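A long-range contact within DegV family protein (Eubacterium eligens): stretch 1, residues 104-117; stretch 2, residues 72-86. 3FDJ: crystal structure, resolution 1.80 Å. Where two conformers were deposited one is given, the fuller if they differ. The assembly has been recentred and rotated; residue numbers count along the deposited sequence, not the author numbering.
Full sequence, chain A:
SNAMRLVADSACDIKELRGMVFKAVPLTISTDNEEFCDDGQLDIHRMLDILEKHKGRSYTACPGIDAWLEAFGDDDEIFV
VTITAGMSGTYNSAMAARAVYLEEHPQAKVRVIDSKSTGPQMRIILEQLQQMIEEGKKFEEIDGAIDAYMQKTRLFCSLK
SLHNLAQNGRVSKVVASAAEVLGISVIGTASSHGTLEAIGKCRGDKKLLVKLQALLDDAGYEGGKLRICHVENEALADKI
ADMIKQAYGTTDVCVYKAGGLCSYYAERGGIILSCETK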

ATOM      1  N   GLU A 104      24.874  14.109  -6.263  1.00  8.11           N
ATOM      2  CA  GLU A 104      24.987  15.182  -5.265  1.00  8.82           C
ATOM      3  C   GLU A 104      25.560  14.729  -3.910  1.00  8.93           C
ATOM      4  O   GLU A 104      25.952  15.572  -3.086  1.00  8.96           O
ATOM      5  CB  GLU A 104      23.609  15.827  -5.087  1.00  9.06           C
ATOM      6  CG  GLU A 104      23.203  16.587  -6.341  1.00 12.13           C
ATOM      7  CD  GLU A 104      21.907  17.393  -6.221  1.00 15.67           C
ATOM      8  OE1 GLU A 104      21.136  17.217  -5.255  1.00 19.24           O
ATOM      9  OE2 GLU A 104      21.667  18.207  -7.137  1.00 19.36           O
ATOM     10  N   HIS A 105      25.640  13.423  -3.680  1.00  9.30           N
ATOM     11  CA  HIS A 105      26.079  12.864  -2.382  1.00 10.61           C
ATOM     12  C   HIS A 105      27.010  11.710  -2.624  1.00 11.58           C
ATOM     13  O   HIS A 105      26.567  10.583  -2.847  1.00 12.04           O
ATOM     14  CB  HIS A 105      24.861  12.411  -1.573  1.00 11.13           C
ATOM     15  CG  HIS A 105      23.945  13.534  -1.256  1.00 12.21           C
ATOM     16  ND1 HIS A 105      24.103  14.310  -0.126  1.00 17.27           N
ATOM     17  CD2 HIS A 105      22.945  14.102  -1.970  1.00 13.47           C
ATOM     18  CE1 HIS A 105      23.189  15.268  -0.127  1.00 17.62           C
ATOM     19  NE2 HIS A 105      22.467  15.159  -1.229  1.00 14.59           N
ATOM     20  N   PRO A 106      28.311  11.980  -2.563  1.00 13.25           N
ATOM     21  CA  PRO A 106      29.308  11.031  -3.031  1.00 14.39           C
ATOM     22  C   PRO A 106      29.427   9.776  -2.164  1.00 15.32           C
ATOM     23  O   PRO A 106      29.899   8.763  -2.633  1.00 16.55           O
ATOM     24  CB  PRO A 106      30.596  11.843  -2.992  1.00 14.67           C
ATOM     25  CG  PRO A 106      30.370  12.854  -1.906  1.00 14.52           C
ATOM     26  CD  PRO A 106      28.916  13.195  -1.998  1.00 13.19           C
ATOM     27  N   GLN A 107      29.018   9.833  -0.910  1.00 15.57           N
ATOM     28  CA  GLN A 107      29.130   8.643  -0.088  1.00 16.33           C
ATOM     29  C   GLN A 107      27.784   7.910   0.036  1.00 15.41           C
ATOM     30  O   GLN A 107      27.706   6.908   0.725  1.00 15.81           O
ATOM     31  CB  GLN A 107      29.707   9.010   1.278  1.00 17.42           C
ATOM     32  CG  GLN A 107      31.217   9.166   1.264  1.00 22.38           C
ATOM     33  CD  GLN A 107      31.687  10.485   0.705  1.00 28.09           C
ATOM     34  OE1 GLN A 107      31.295  11.554   1.202  1.00 33.23           O
ATOM     35  NE2 GLN A 107      32.563  10.431  -0.312  1.00 31.32           N
ATOM     36  N   ALA A 108      26.756   8.362  -0.680  1.00 13.66           N
ATOM     37  CA  ALA A 108      25.407   7.859  -0.426  1.00 12.99           C
ATOM     38  C   ALA A 108      25.198   6.487  -1.036  1.00 12.06           C
ATOM     39  O   ALA A 108      25.726   6.179  -2.104  1.00 12.15           O
ATOM     40  CB  ALA A 108      24.356   8.821  -0.967  1.00 13.12           C
ATOM     41  N   LYS A 109      24.398   5.685  -0.342  1.00 10.87           N
ATOM     42  CA  LYS A 109      23.831   4.449  -0.866  1.00 10.98           C
ATOM     43  C   LYS A 109      22.327   4.552  -0.776  1.00  9.51           C
ATOM     44  O   LYS A 109      21.788   4.852   0.306  1.00  9.05           O
ATOM     45  CB  LYS A 109      24.271   3.276  -0.005  1.00 11.45           C
ATOM     46  CG  LYS A 109      25.758   3.085   0.010  1.00 14.16           C
ATOM     47  CD  LYS A 109      26.157   1.780   0.701  1.00 18.62           C
ATOM     48  CE  LYS A 109      26.695   1.971   2.090  1.00 22.53           C
ATOM     49  NZ  LYS A 109      28.000   1.214   2.187  1.00 24.61           N
ATOM     50  N   VAL A 110      21.647   4.310  -1.892  1.00  8.63           N
ATOM     51  CA  VAL A 110      20.213   4.410  -1.956  1.00  7.94           C
ATOM     52  C   VAL A 110      19.659   3.211  -2.669  1.00  9.09           C
ATOM     53  O   VAL A 110      20.064   2.918  -3.798  1.00  9.17           O
ATOM     54  CB  VAL A 110      19.772   5.689  -2.710  1.00  8.51           C
ATOM     55  CG1 VAL A 110      18.241   5.815  -2.713  1.00  9.22           C
ATOM     56  CG2 VAL A 110      20.424   6.953  -2.075  1.00  8.01           C
ATOM     57  N   ARG A 111      18.738   2.509  -2.031  1.00  8.73           N
ATOM     58  CA  ARG A 111      18.102   1.348  -2.651  1.00  9.27           C
ATOM     59  C   ARG A 111      16.647   1.693  -2.807  1.00  9.49           C
ATOM     60  O   ARG A 111      15.981   2.023  -1.813  1.00 10.86           O
ATOM     61  CB  ARG A 111      18.256   0.097  -1.791  1.00  9.65           C
ATOM     62  CG  ARG A 111      17.271  -1.031  -2.156  1.00 10.03           C
ATOM     63  CD  ARG A 111      17.521  -1.616  -3.557  1.00 12.96           C
ATOM     64  NE  ARG A 111      16.355  -2.380  -4.030  1.00 12.89           N
ATOM     65  CZ  ARG A 111      16.018  -3.614  -3.633  1.00 14.14           C
ATOM     66  NH1 ARG A 111      14.947  -4.183  -4.148  1.00 13.72           N
ATOM     67  NH2 ARG A 111      16.744  -4.300  -2.754  1.00 13.55           N
ATOM     68  N   VAL A 112      16.165   1.647  -4.044  1.00  8.47           N
ATOM     69  CA  VAL A 112      14.736   1.822  -4.307  1.00  8.40           C
ATOM     70  C   VAL A 112      14.133   0.422  -4.443  1.00  8.79           C
ATOM     71  O   VAL A 112      14.612  -0.382  -5.254  1.00  8.56           O
ATOM     72  CB  VAL A 112      14.458   2.658  -5.545  1.00  7.95           C
ATOM     73  CG1 VAL A 112      12.948   2.839  -5.719  1.00  8.47           C
ATOM     74  CG2 VAL A 112      15.167   4.042  -5.493  1.00  6.98           C
ATOM     75  N   ILE A 113      13.113   0.164  -3.619  1.00  8.42           N
ATOM     76  CA  ILE A 113      12.405  -1.125  -3.559  1.00  8.48           C
ATOM     77  C   ILE A 113      11.040  -0.979  -4.212  1.00  8.53           C
ATOM     78  O   ILE A 113      10.166  -0.267  -3.712  1.00  8.89           O
ATOM     79  CB  ILE A 113      12.216  -1.631  -2.113  1.00  9.38           C
ATOM     80  CG1 ILE A 113      13.554  -1.747  -1.394  1.00 10.28           C
ATOM     81  CG2 ILE A 113      11.457  -2.988  -2.117  1.00  8.17           C
ATOM     82  CD1 ILE A 113      13.398  -1.971   0.104  1.00  9.81           C
ATOM     83  N   ASP A 114      10.875  -1.642  -5.352  1.00  9.04           N
ATOM     84  CA  ASP A 114       9.560  -1.808  -5.962  1.00  9.51           C
ATOM     85  C   ASP A 114       8.856  -2.838  -5.094  1.00  9.52           C
ATOM     86  O   ASP A 114       9.244  -3.999  -5.075  1.00 10.17           O
ATOM     87  CB  ASP A 114       9.702  -2.330  -7.388  1.00  9.89           C
ATOM     88  CG  ASP A 114       8.361  -2.712  -8.033  1.00 11.64           C
ATOM     89  OD1 ASP A 114       7.302  -2.417  -7.461  1.00 12.23           O
ATOM     90  OD2 ASP A 114       8.408  -3.334  -9.116  1.00 14.70           O
ATOM     91  N   SER A 115       7.841  -2.411  -4.361  1.00 10.46           N
ATOM     92  CA  SER A 115       7.125  -3.324  -3.466  1.00 10.55           C
ATOM     93  C   SER A 115       6.334  -4.375  -4.203  1.00 11.24           C
ATOM     94  O   SER A 115       5.920  -5.341  -3.571  1.00 11.70           O
ATOM     95  CB  SER A 115       6.166  -2.570  -2.552  1.00 10.27           C
ATOM     96  OG  SER A 115       5.082  -2.001  -3.271  1.00  9.90           O
ATOM     97  N   LYS A 116       6.069  -4.165  -5.502  1.00 10.78           N
ATOM     98  CA  LYS A 116       5.187  -5.039  -6.272  1.00 10.75           C
ATOM     99  C   LYS A 116       3.777  -5.075  -5.654  1.00 10.96           C
ATOM    100  O   LYS A 116       2.995  -5.985  -5.902  1.00 10.62           O
ATOM    101  CB  LYS A 116       5.767  -6.445  -6.365  1.00 11.19           C
ATOM    102  CG  LYS A 116       7.220  -6.518  -6.821  1.00 14.91           C
ATOM    103  CD  LYS A 116       7.606  -7.995  -6.915  1.00 21.21           C
ATOM    104  CE  LYS A 116       9.066  -8.238  -7.134  1.00 25.46           C
ATOM    105  NZ  LYS A 116       9.270  -9.704  -7.367  1.00 28.18           N
ATOM    106  N   SER A 117       3.450  -4.054  -4.885  1.00 10.26           N
ATOM    107  CA  SER A 117       2.193  -4.011  -4.193  1.00 11.12           C
ATOM    108  C   SER A 117       1.838  -2.580  -3.761  1.00 11.13           C
ATOM    109  O   SER A 117       2.133  -1.621  -4.469  1.00 10.43           O
ATOM    110  CB  SER A 117       2.288  -4.961  -2.992  1.00 12.06           C
ATOM    111  OG  SER A 117       1.008  -5.213  -2.409  1.00 13.06           O
TER
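Stretch 2, residues 72-86: FGDDDEIFVVTITAG

Stretch 2 runs alongside stretch 1 as a parallel neighbour in a sheet. Strand 77-82 lies next to strand 109-114, with 18° between their N-to-C directions, a signed crossing angle of -18° and a closest axis approach of 4.6 Å. Phe72 ends a helix, and Gly73 leaves it with positive phi, a conformation that favours glycine. Extended backbone follows from Glu77.

The register is regular, from Lys109 beside Glu77 to Asp114 beside Thr82. Ile78, Val80 and Thr82 of stretch 2 each use their backbone N as donor. Ile78 N lies 3.0 Å from Lys109 O, Val80 N 2.8 Å from Arg111 O, and Thr82 N 2.9 Å from Ile113 O. In return, Lys109 N binds Asp76 O at 2.8 Å, Arg111 N binds Ile78 O at 3.0 Å, and Ile113 N binds Val80 O at 2.7 Å.

Side chains alternate between the two faces. Ile78, Val80 and Thr82 share one face with Val110, Val112 and Asp114. Val80 and Val110 are both t, and in these conformations Val80 CG2 packs 4.0 Å from Val110 CG1. Thr82 is p, which places its CG2 3.8 Å from Val112 CG1 and lets its OG1 donate to Ile83 O at 3.1 Å.

Glu77, Phe79 and Val81 share the other face with Lys109, Arg111 and Ile113. Phe79 is m, which sets its ring beside stretch 1, with Phe79 CD1 3.6 Å from Arg111 CB. Ile113 is m then t, which extends its CD1 to 4.3 Å from Phe79 CD1 and 4.2 Å from Val81 CG2. The end of Arg111 leads away, and its NE donates to Val112 O at 2.9 Å. Glu77 OE2 and Lys109 NZ are 4.6 Å apart, too far for a salt bridge.

Before the strands, waters bridge the two stretches alongside direct contacts; His105 CE1 is 4.1 Å from Asp74 CA. Asp76 is m, and its OD1 accepts from two waters. One also bonds His105 ND1 at 2.9 Å; the other accepts from Gln107 N at 2.8 Å.

At the C-terminal end of the pairing, side chains join the backbone bonds. Ser115 is p, which lets OG donate to Thr82 O at 2.7 Å; Ser115 N reaches the same Thr82 O at 3.1 Å. Asp114 is t, and its carboxylate bends nearer to stretch 2. Asp114 OD1 accepts from Ala85 N at 3.1 Å and from Lys116 N at 2.9 Å, so one oxygen ties both chain segments. A water links Asp114 OD2 to Thr84 OG1, which also accepts from Gly86 N at 2.9 Å. Thr84 N closes the contact on Ser117 O at 2.9 Å.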

ATOM      1  N   PHE A  72      14.742  12.698   0.887  1.00 12.37           N
ATOM      2  CA  PHE A  72      16.010  12.009   1.108  1.00 12.29           C
ATOM      3  C   PHE A  72      16.852  12.797   2.099  1.00 13.33           C
ATOM      4  O   PHE A  72      17.679  12.235   2.796  1.00 12.29           O
ATOM      5  CB  PHE A  72      16.809  11.845  -0.196  1.00 11.74           C
ATOM      6  CG  PHE A  72      16.154  10.979  -1.262  1.00 11.54           C
ATOM      7  CD1 PHE A  72      15.111  10.110  -0.988  1.00  8.95           C
ATOM      8  CD2 PHE A  72      16.651  11.010  -2.557  1.00 11.89           C
ATOM      9  CE1 PHE A  72      14.537   9.329  -1.984  1.00 11.32           C
ATOM     10  CE2 PHE A  72      16.097  10.215  -3.550  1.00 12.72           C
ATOM     11  CZ  PHE A  72      15.021   9.378  -3.261  1.00  9.67           C
ATOM     12  N   GLY A  73      16.666  14.115   2.117  1.00 14.37           N
ATOM     13  CA  GLY A  73      17.402  14.982   3.005  1.00 15.69           C
ATOM     14  C   GLY A  73      18.867  14.980   2.637  1.00 16.00           C
ATOM     15  O   GLY A  73      19.243  15.291   1.489  1.00 15.88           O
ATOM     16  N   ASP A  74      19.710  14.629   3.594  1.00 16.26           N
ATOM     17  CA  ASP A  74      21.136  14.521   3.305  1.00 16.97           C
ATOM     18  C   ASP A  74      21.749  13.264   3.931  1.00 16.41           C
ATOM     19  O   ASP A  74      22.943  13.195   4.232  1.00 16.58           O
ATOM     20  CB  ASP A  74      21.868  15.808   3.695  1.00 18.63           C
ATOM     21  CG  ASP A  74      22.157  15.899   5.153  1.00 22.42           C
ATOM     22  OD1 ASP A  74      21.293  15.471   5.955  1.00 28.58           O
ATOM     23  OD2 ASP A  74      23.268  16.387   5.493  1.00 28.78           O
ATOM     24  N   ASP A  75      20.935  12.230   4.080  1.00 14.88           N
ATOM     25  CA  ASP A  75      21.437  11.006   4.684  1.00 14.64           C
ATOM     26  C   ASP A  75      22.197  10.158   3.676  1.00 13.72           C
ATOM     27  O   ASP A  75      21.972  10.221   2.467  1.00 11.90           O
ATOM     28  CB  ASP A  75      20.286  10.250   5.352  1.00 15.32           C
ATOM     29  CG  ASP A  75      19.879  10.902   6.666  1.00 18.08           C
ATOM     30  OD1 ASP A  75      20.772  11.440   7.370  1.00 25.46           O
ATOM     31  OD2 ASP A  75      18.684  10.937   7.001  1.00 20.68           O
ATOM     32  N   ASP A  76      23.124   9.367   4.187  1.00 12.56           N
ATOM     33  CA  ASP A  76      23.960   8.575   3.341  1.00 12.83           C
ATOM     34  C   ASP A  76      23.551   7.120   3.150  1.00 11.76           C
ATOM     35  O   ASP A  76      24.173   6.427   2.354  1.00 11.72           O
ATOM     36  CB  ASP A  76      25.392   8.646   3.829  1.00 13.62           C
ATOM     37  CG  ASP A  76      26.039   9.971   3.484  1.00 16.32           C
ATOM     38  OD1 ASP A  76      25.758  10.520   2.378  1.00 17.38           O
ATOM     39  OD2 ASP A  76      26.811  10.458   4.315  1.00 19.11           O
ATOM     40  N   GLU A  77      22.565   6.651   3.895  1.00 10.91           N
ATOM     41  CA  GLU A  77      22.021   5.307   3.703  1.00 11.09           C
ATOM     42  C   GLU A  77      20.496   5.400   3.708  1.00 10.01           C
ATOM     43  O   GLU A  77      19.886   5.731   4.724  1.00  9.62           O
ATOM     44  CB  GLU A  77      22.471   4.345   4.829  1.00 12.04           C
ATOM     45  CG  GLU A  77      23.937   4.073   4.823  1.00 14.18           C
ATOM     46  CD  GLU A  77      24.434   3.196   5.974  1.00 17.34           C
ATOM     47  OE1 GLU A  77      24.110   3.447   7.157  1.00 18.01           O
ATOM     48  OE2 GLU A  77      25.222   2.283   5.669  1.00 20.80           O
ATOM     49  N   ILE A  78      19.889   5.126   2.563  1.00  8.69           N
ATOM     50  CA  ILE A  78      18.464   5.312   2.370  1.00  8.09           C
ATOM     51  C   ILE A  78      17.845   4.105   1.691  1.00  8.53           C
ATOM     52  O   ILE A  78      18.383   3.590   0.695  1.00  7.59           O
ATOM     53  CB  ILE A  78      18.167   6.565   1.504  1.00  8.07           C
ATOM     54  CG1 ILE A  78      18.845   7.824   2.076  1.00  8.73           C
ATOM     55  CG2 ILE A  78      16.623   6.791   1.318  1.00  8.99           C
ATOM     56  CD1 ILE A  78      18.644   9.080   1.218  1.00  9.25           C
ATOM     57  N   PHE A  79      16.712   3.661   2.240  1.00  8.30           N
ATOM     58  CA  PHE A  79      15.853   2.699   1.579  1.00  8.27           C
ATOM     59  C   PHE A  79      14.576   3.432   1.213  1.00  8.41           C
ATOM     60  O   PHE A  79      13.992   4.148   2.038  1.00  8.13           O
ATOM     61  CB  PHE A  79      15.547   1.472   2.462  1.00  8.25           C
ATOM     62  CG  PHE A  79      16.710   0.556   2.639  1.00  9.92           C
ATOM     63  CD1 PHE A  79      17.084  -0.333   1.630  1.00  8.92           C
ATOM     64  CD2 PHE A  79      17.458   0.582   3.800  1.00 10.95           C
ATOM     65  CE1 PHE A  79      18.171  -1.170   1.805  1.00  9.04           C
ATOM     66  CE2 PHE A  79      18.580  -0.246   3.966  1.00 11.88           C
ATOM     67  CZ  PHE A  79      18.936  -1.107   2.963  1.00 10.87           C
ATOM     68  N   VAL A  80      14.153   3.254  -0.036  1.00  8.91           N
ATOM     69  CA  VAL A  80      12.935   3.871  -0.552  1.00  9.07           C
ATOM     70  C   VAL A  80      11.978   2.778  -0.955  1.00 10.17           C
ATOM     71  O   VAL A  80      12.344   1.924  -1.774  1.00 12.73           O
ATOM     72  CB  VAL A  80      13.232   4.751  -1.780  1.00  8.48           C
ATOM     73  CG1 VAL A  80      11.970   5.531  -2.178  1.00 10.85           C
ATOM     74  CG2 VAL A  80      14.402   5.726  -1.508  1.00  9.88           C
ATOM     75  N   VAL A  81      10.758   2.775  -0.409  1.00  8.64           N
ATOM     76  CA  VAL A  81       9.759   1.765  -0.797  1.00  8.78           C
ATOM     77  C   VAL A  81       8.693   2.428  -1.657  1.00  8.98           C
ATOM     78  O   VAL A  81       8.172   3.486  -1.300  1.00  9.01           O
ATOM     79  CB  VAL A  81       9.140   1.092   0.437  1.00  9.07           C
ATOM     80  CG1 VAL A  81       8.113  -0.002   0.023  1.00  9.30           C
ATOM     81  CG2 VAL A  81      10.253   0.485   1.324  1.00  8.33           C
ATOM     82  N   THR A  82       8.410   1.846  -2.816  1.00  9.10           N
ATOM     83  CA  THR A  82       7.422   2.420  -3.715  1.00  9.39           C
ATOM     84  C   THR A  82       6.274   1.456  -3.995  1.00  9.59           C
ATOM     85  O   THR A  82       6.404   0.253  -3.874  1.00  9.96           O
ATOM     86  CB  THR A  82       8.001   2.873  -5.092  1.00  9.82           C
ATOM     87  OG1 THR A  82       8.272   1.742  -5.926  1.00 10.64           O
ATOM     88  CG2 THR A  82       9.303   3.735  -4.937  1.00 10.88           C
ATOM     89  N   ILE A  83       5.138   2.032  -4.354  0.50  9.48           N
ATOM     90  CA  ILE A  83       4.008   1.297  -4.905  0.50  9.44           C
ATOM     91  C   ILE A  83       4.467   0.604  -6.201  0.50  9.15           C
ATOM     92  O   ILE A  83       5.402   1.057  -6.881  0.50  8.04           O
ATOM     93  CB  ILE A  83       2.821   2.270  -5.121  0.50  9.63           C
ATOM     94  CG1 ILE A  83       1.579   1.583  -5.745  0.50  9.22           C
ATOM     95  CG2 ILE A  83       3.268   3.431  -5.954  0.50 10.87           C
ATOM     96  CD1 ILE A  83       0.309   2.413  -5.557  0.50 10.50           C
ATOM     97  N   THR A  84       3.830  -0.520  -6.506  1.00  9.09           N
ATOM     98  CA  THR A  84       4.159  -1.339  -7.654  1.00  9.27           C
ATOM     99  C   THR A  84       4.472  -0.576  -8.948  1.00  8.68           C
ATOM    100  O   THR A  84       3.705   0.284  -9.432  1.00  8.44           O
ATOM    101  CB  THR A  84       3.046  -2.376  -7.925  1.00  9.29           C
ATOM    102  OG1 THR A  84       3.374  -3.100  -9.113  1.00 11.97           O
ATOM    103  CG2 THR A  84       1.669  -1.713  -8.060  1.00 10.86           C
ATOM    104  N   ALA A  85       5.619  -0.921  -9.519  1.00  8.04           N
ATOM    105  CA  ALA A  85       6.003  -0.404 -10.821  1.00  9.12           C
ATOM    106  C   ALA A  85       5.062  -0.935 -11.901  1.00 10.51           C
ATOM    107  O   ALA A  85       5.016  -0.408 -13.008  1.00 12.10           O
ATOM    108  CB  ALA A  85       7.440  -0.803 -11.129  1.00  8.78           C
ATOM    109  N   GLY A  86       4.305  -1.973 -11.575  1.00 11.05           N
ATOM    110  CA  GLY A  86       3.356  -2.556 -12.497  1.00 12.18           C
ATOM    111  C   GLY A  86       2.112  -1.727 -12.701  1.00 13.66           C
ATOM    112  O   GLY A  86       1.362  -1.987 -13.657  1.00 16.02           O
TER
HETATM  113  O   HOH W   1      25.035  13.086   2.342  1.00 21.97           O
HETATM  114  O   HOH W   2      27.461  11.593   0.569  1.00 18.86           O
HETATM  115  O   HOH W   3      26.718   5.213   2.722  1.00 22.65           O
HETATM  116  O   HOH W   4       6.020  -4.432  -9.847  1.00 19.36           O